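Local coordinates for extracellular haem-binding protein (Streptomyces reticuli, PDB 3FPW) that binds and probably degrades haem outside the cell, and as an oligomer interacts with its cognate two-component sensor kinase, at residues D84-V88 with L178-Y182; S115-A120 with G167-A171. All blocks are in the same frame, centred on the assembly; numbering follows the deposited sequence.

In the fold
From the N terminus, helix 67-83 runs into the loop 84-88, which leads to strand 89-94 of the antiparallel sheet. After strand 99-104 comes helix 112-126, whose 115-120 part lies on strand 163-171 in interaction 2, closing a loop of 46 residues. The chain then turns directly into helix 176-187, and its 178-182 part returns to loop 84-88 in interaction 1, closing a wider loop that holds interaction 2. The two contacts meet: Asp179 OD2 of interaction 1 forms a salt bridge with Lys119 NZ of interaction 2 at 2.9 Å. Interaction 2 lays helix 112-126 on the sheet; interaction 1 ties the end of helix 67-83 and the following loop to helix 176-187.

Interaction 1: D84-V88 with L178-Y182; sequences DGRHV and LDEQY
The phenol of Tyr182 ties a helix-to-strand connection to the C-terminal helix through two hydrogen bonds: Tyr182 OH donates to Asp84 OD2 at 2.9 Å and accepts from Arg86 NH1 at 3.0 Å, with a bent N-H...O angle of 138°. Asp84 stands just before Gly85, whose positive phi (73/26) closes helix 67-83 in a Schellman motif, and Arg86 just after it; Arg86 and His87 are extended and lead into strand 89-94. Segment 178-182 is regular helix, with Tyr182 N bonded to Leu178 O at 3.1 Å, so both side chains lie on the helix flank facing the loop. Tyr182 is m and carries its ring across to the loop; Asp84, also m, reaches the ring edge. Arg86 has chi1 near -99°, between wells, then p and t, which lays its guanidinium beside Leu178: NH2 is 3.5 Å from Leu178 CD1, which sits over one guanidinium face. The Arg86 side chain also comes within about 3 Å of a bound Fe(III) ion, so this corner borders the iron seen in the crystal. Deeper in, Val88 (m) turns CG1 to Tyr182 CD2 at 4.3 Å, while Ala80 and Ala81 of helix 67-83 pack on the same tyrosine. The CA-to-CB bond of Asp179 points sideways; OD1 accepts a hydrogen bond from Ala173 N and OD2 forms a salt bridge with Lys119 NZ. The segments bury 264 Å², and their backbones stay well apart: the nearest CA atoms, those of Val88 and Asp179, are 7.9 Å from each other.

Interaction 2: S115-A120 with G167-A171; sequences SAERKA and GIGVA. With PO4 (phosphate ion), chain E; PO4 (phosphate ion), chain D; PO4 (phosphate ion), chain G.
Lys119 stretches almost fully, chi1 m and the rest t, so that NZ donates to Val170 O (3.0 Å); the same ammonium bonds PO4 (chain D) O3 (2.7 Å) and forms a salt bridge with Asp179 OD2 of helix 176-187. Helix 115-120 runs along strand 167-171 in the opposite sense (148° between their directions), axes 5.9 Å apart and Ala120 CA 4.1 Å from Gly169 CA. Such closeness needs small residues in this helix-on-antiparallel-sheet layer: a CB on Gly167 or Gly169 would clash with the helix backbone. Gly169 CA instead makes a CA-H...O contact to Ala116 O (3.5 Å), Ala120 CB touches Gly167 O (3.4 Å), and Ala116 CB meets Ala171 CB (4.2 Å). Ile168 (m) and Val170 (t) point away, toward helix 176-187. Arg118 (m, t, t) faces away from the strand; NE donates to PO4 (chain E) O2 (3.0 Å), while NH1 and NH2 grip PO4 (chain G) by O1 (2.9 Å) and O2 (3.0 Å) respectively. All three phosphates probably come from the crystallisation liquor.

Interaction 1: D84-V88 with L178-Y182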
loop_
_atom_site.group_PDB
_atom_site.type_symbol
_atom_site.label_atom_id
_atom_site.label_comp_id
_atom_site.label_asym_id
_atom_site.label_seq_id
_atom_site.Cartn_x
_atom_site.Cartn_y
_atom_site.Cartn_z
ATOM N N ASP A 84 -21.482 23.381 18.608
ATOM C CA ASP A 84 -20.477 23.650 19.635
ATOM C C ASP A 84 -19.237 24.341 19.104
ATOM O O ASP A 84 -18.285 24.575 19.846
ATOM C CB ASP A 84 -20.036 22.348 20.281
ATOM C CG ASP A 84 -21.130 21.692 21.072
ATOM O OD1 ASP A 84 -22.245 22.268 21.179
ATOM O OD2 ASP A 84 -20.863 20.596 21.591
ATOM N N GLY A 85 -19.242 24.675 17.827
ATOM C CA GLY A 85 -18.085 25.307 17.209
ATOM C C GLY A 85 -16.920 24.360 16.996
ATOM O O GLY A 85 -15.759 24.797 16.977
ATOM N N ARG A 86 -17.214 23.066 16.875
ATOM C CA ARG A 86 -16.190 22.056 16.610
ATOM C C ARG A 86 -16.160 21.698 15.128
ATOM O O ARG A 86 -17.149 21.879 14.408
ATOM C CB ARG A 86 -16.396 20.786 17.462
ATOM C CG ARG A 86 -15.523 20.693 18.726
ATOM C CD ARG A 86 -15.762 21.893 19.601
ATOM N NE ARG A 86 -14.932 21.986 20.810
ATOM C CZ ARG A 86 -15.354 21.650 22.021
ATOM N NH1 ARG A 86 -16.571 21.128 22.178
ATOM N NH2 ARG A 86 -14.560 21.822 23.083
ATOM N N HIS A 87 -15.015 21.194 14.686
ATOM C CA HIS A 87 -14.789 20.898 13.272
ATOM C C HIS A 87 -14.376 19.449 13.146
ATOM O O HIS A 87 -13.279 19.104 13.546
ATOM C CB HIS A 87 -13.657 21.800 12.777
ATOM C CG HIS A 87 -13.899 23.235 13.080
ATOM N ND1 HIS A 87 -14.735 24.016 12.318
ATOM C CD2 HIS A 87 -13.463 24.020 14.095
ATOM C CE1 HIS A 87 -14.788 25.234 12.836
ATOM N NE2 HIS A 87 -14.029 25.258 13.917
ATOM N N VAL A 88 -15.264 18.598 12.632
ATOM C CA VAL A 88 -15.038 17.152 12.726
ATOM C C VAL A 88 -15.259 16.501 11.385
ATOM O O VAL A 88 -15.894 17.083 10.501
ATOM C CB VAL A 88 -15.968 16.472 13.754
ATOM C CG1 VAL A 88 -15.757 17.091 15.160
ATOM C CG2 VAL A 88 -17.469 16.511 13.315
ATOM N N LEU A 178 -15.191 14.075 23.566
ATOM C CA LEU A 178 -16.069 14.981 22.825
ATOM C C LEU A 178 -16.442 14.360 21.475
ATOM O O LEU A 178 -17.601 14.405 21.087
ATOM C CB LEU A 178 -15.420 16.343 22.609
ATOM C CG LEU A 178 -15.438 17.214 23.856
ATOM C CD1 LEU A 178 -14.466 18.350 23.621
ATOM C CD2 LEU A 178 -16.859 17.717 24.067
ATOM N N ASP A 179 -15.470 13.793 20.763
ATOM C CA ASP A 179 -15.793 13.107 19.498
ATOM C C ASP A 179 -16.939 12.131 19.729
ATOM O O ASP A 179 -17.895 12.041 18.939
ATOM C CB ASP A 179 -14.622 12.264 18.986
ATOM C CG ASP A 179 -13.473 13.080 18.419
ATOM O OD1 ASP A 179 -13.721 14.162 17.839
ATOM O OD2 ASP A 179 -12.301 12.601 18.512
ATOM N N GLU A 180 -16.827 11.357 20.802
ATOM C CA GLU A 180 -17.808 10.308 21.036
ATOM C C GLU A 180 -19.174 10.866 21.430
ATOM O O GLU A 180 -20.198 10.262 21.124
ATOM C CB GLU A 180 -17.293 9.268 22.034
ATOM C CG GLU A 180 -17.847 7.894 21.746
ATOM C CD GLU A 180 -17.165 6.825 22.569
ATOM O OE1 GLU A 180 -17.719 6.441 23.622
ATOM O OE2 GLU A 180 -16.070 6.392 22.169
ATOM N N GLN A 181 -19.189 12.018 22.106
ATOM C CA GLN A 181 -20.438 12.751 22.328
ATOM C C GLN A 181 -21.138 13.025 21.002
ATOM O O GLN A 181 -22.342 12.810 20.866
ATOM C CB GLN A 181 -20.151 14.073 23.045
ATOM C CG GLN A 181 -21.363 14.944 23.373
ATOM C CD GLN A 181 -20.978 16.172 24.209
ATOM O OE1 GLN A 181 -21.020 17.303 23.727
ATOM N NE2 GLN A 181 -20.575 15.942 25.451
ATOM N N TYR A 182 -20.393 13.510 20.018
ATOM C CA TYR A 182 -21.031 13.840 18.742
ATOM C C TYR A 182 -21.446 12.583 17.974
ATOM O O TYR A 182 -22.475 12.581 17.283
ATOM C CB TYR A 182 -20.105 14.699 17.888
ATOM C CG TYR A 182 -19.653 15.954 18.607
ATOM C CD1 TYR A 182 -20.558 16.721 19.324
ATOM C CD2 TYR A 182 -18.347 16.381 18.534
ATOM C CE1 TYR A 182 -20.161 17.866 19.980
ATOM C CE2 TYR A 182 -17.931 17.518 19.182
ATOM C CZ TYR A 182 -18.850 18.264 19.904
ATOM O OH TYR A 182 -18.459 19.417 20.559
#

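Interaction 2: S115-A120 with G167-A171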
loop_
_atom_site.group_PDB
_atom_site.type_symbol
_atom_site.label_atom_id
_atom_site.label_comp_id
_atom_site.label_asym_id
_atom_site.label_seq_id
_atom_site.Cartn_x
_atom_site.Cartn_y
_atom_site.Cartn_z
ATOM N N SER A 115 -9.257 8.851 10.708
ATOM C CA SER A 115 -9.484 8.559 12.115
ATOM C C SER A 115 -10.954 8.206 12.333
ATOM O O SER A 115 -11.255 7.231 12.995
ATOM C CB SER A 115 -9.082 9.751 12.985
ATOM O OG SER A 115 -9.296 9.491 14.367
ATOM N N ALA A 116 -11.861 8.998 11.768
ATOM C CA ALA A 116 -13.297 8.758 11.929
ATOM C C ALA A 116 -13.691 7.411 11.318
ATOM O O ALA A 116 -14.411 6.612 11.946
ATOM C CB ALA A 116 -14.088 9.860 11.295
ATOM N N GLU A 117 -13.162 7.131 10.126
ATOM C CA GLU A 117 -13.443 5.858 9.469
ATOM C C GLU A 117 -13.005 4.673 10.310
ATOM O O GLU A 117 -13.759 3.703 10.486
ATOM C CB GLU A 117 -12.730 5.791 8.125
ATOM C CG GLU A 117 -13.483 6.316 6.960
ATOM C CD GLU A 117 -12.853 5.831 5.660
ATOM O OE1 GLU A 117 -11.650 6.115 5.484
ATOM O OE2 GLU A 117 -13.534 5.150 4.845
ATOM N N ARG A 118 -11.784 4.733 10.831
ATOM C CA ARG A 118 -11.266 3.615 11.606
ATOM C C ARG A 118 -12.000 3.439 12.919
ATOM O O ARG A 118 -12.210 2.306 13.349
ATOM C CB ARG A 118 -9.766 3.746 11.817
ATOM C CG ARG A 118 -9.033 3.621 10.509
ATOM C CD ARG A 118 -7.530 3.650 10.719
ATOM N NE ARG A 118 -6.866 3.207 9.497
ATOM C CZ ARG A 118 -5.998 2.211 9.441
ATOM N NH1 ARG A 118 -5.623 1.568 10.557
ATOM N NH2 ARG A 118 -5.470 1.887 8.270
ATOM N N LYS A 119 -12.362 4.547 13.569
ATOM C CA LYS A 119 -13.154 4.431 14.790
ATOM C C LYS A 119 -14.488 3.744 14.538
ATOM O O LYS A 119 -14.909 2.907 15.331
ATOM C CB LYS A 119 -13.420 5.793 15.437
ATOM C CG LYS A 119 -12.155 6.431 15.982
ATOM C CD LYS A 119 -12.515 7.726 16.667
ATOM C CE LYS A 119 -11.298 8.597 16.956
ATOM N NZ LYS A 119 -11.702 9.934 17.532
ATOM N N ALA A 120 -15.171 4.141 13.472
ATOM C CA ALA A 120 -16.437 3.510 13.124
ATOM C C ALA A 120 -16.277 1.993 12.871
ATOM O O ALA A 120 -17.097 1.178 13.335
ATOM C CB ALA A 120 -17.049 4.214 11.896
ATOM N N GLY A 167 -21.275 1.267 12.548
ATOM C CA GLY A 167 -20.581 2.093 13.542
ATOM C C GLY A 167 -20.575 3.514 13.037
ATOM O O GLY A 167 -20.460 3.745 11.834
ATOM N N ILE A 168 -20.685 4.483 13.948
ATOM C CA ILE A 168 -20.534 5.889 13.610
ATOM C C ILE A 168 -19.266 6.380 14.299
ATOM O O ILE A 168 -19.098 6.162 15.508
ATOM C CB ILE A 168 -21.721 6.707 14.121
ATOM C CG1 ILE A 168 -23.009 6.190 13.486
ATOM C CG2 ILE A 168 -21.492 8.183 13.803
ATOM C CD1 ILE A 168 -24.286 6.805 14.069
ATOM N N GLY A 169 -18.362 6.972 13.522
ATOM C CA GLY A 169 -17.086 7.453 14.043
ATOM C C GLY A 169 -16.901 8.936 13.795
ATOM O O GLY A 169 -17.291 9.444 12.764
ATOM N N VAL A 170 -16.336 9.645 14.776
ATOM C CA VAL A 170 -16.138 11.091 14.685
ATOM C C VAL A 170 -14.744 11.388 15.124
ATOM O O VAL A 170 -14.241 10.770 16.077
ATOM C CB VAL A 170 -17.116 11.854 15.600
ATOM C CG1 VAL A 170 -16.850 13.383 15.576
ATOM C CG2 VAL A 170 -18.531 11.571 15.142
ATOM N N ALA A 171 -14.105 12.303 14.427
ATOM C CA ALA A 171 -12.761 12.710 14.840
ATOM C C ALA A 171 -12.551 14.179 14.538
ATOM O O ALA A 171 -13.226 14.725 13.668
ATOM C CB ALA A 171 -11.714 11.841 14.092
HETATM P P PO4 E . -9.018 3.378 6.449
HETATM O O1 PO4 E . -10.436 3.865 6.636
HETATM O O2 PO4 E . -8.026 4.370 7.032
HETATM O O3 PO4 E . -8.846 2.045 7.148
HETATM O O4 PO4 E . -8.761 3.214 4.965
HETATM P P PO4 D . -8.991 12.587 16.742
HETATM O O1 PO4 D . -10.238 13.419 17.023
HETATM O O2 PO4 D . -7.946 13.029 17.735
HETATM O O3 PO4 D . -9.365 11.172 17.047
HETATM O O4 PO4 D . -8.413 12.657 15.310
HETATM P P PO4 G . -3.826 -0.968 8.412
HETATM O O1 PO4 G . -4.266 -0.839 9.856
HETATM O O2 PO4 G . -2.977 0.221 8.017
HETATM O O3 PO4 G . -3.026 -2.243 8.270
HETATM O O4 PO4 G . -5.036 -1.032 7.506
#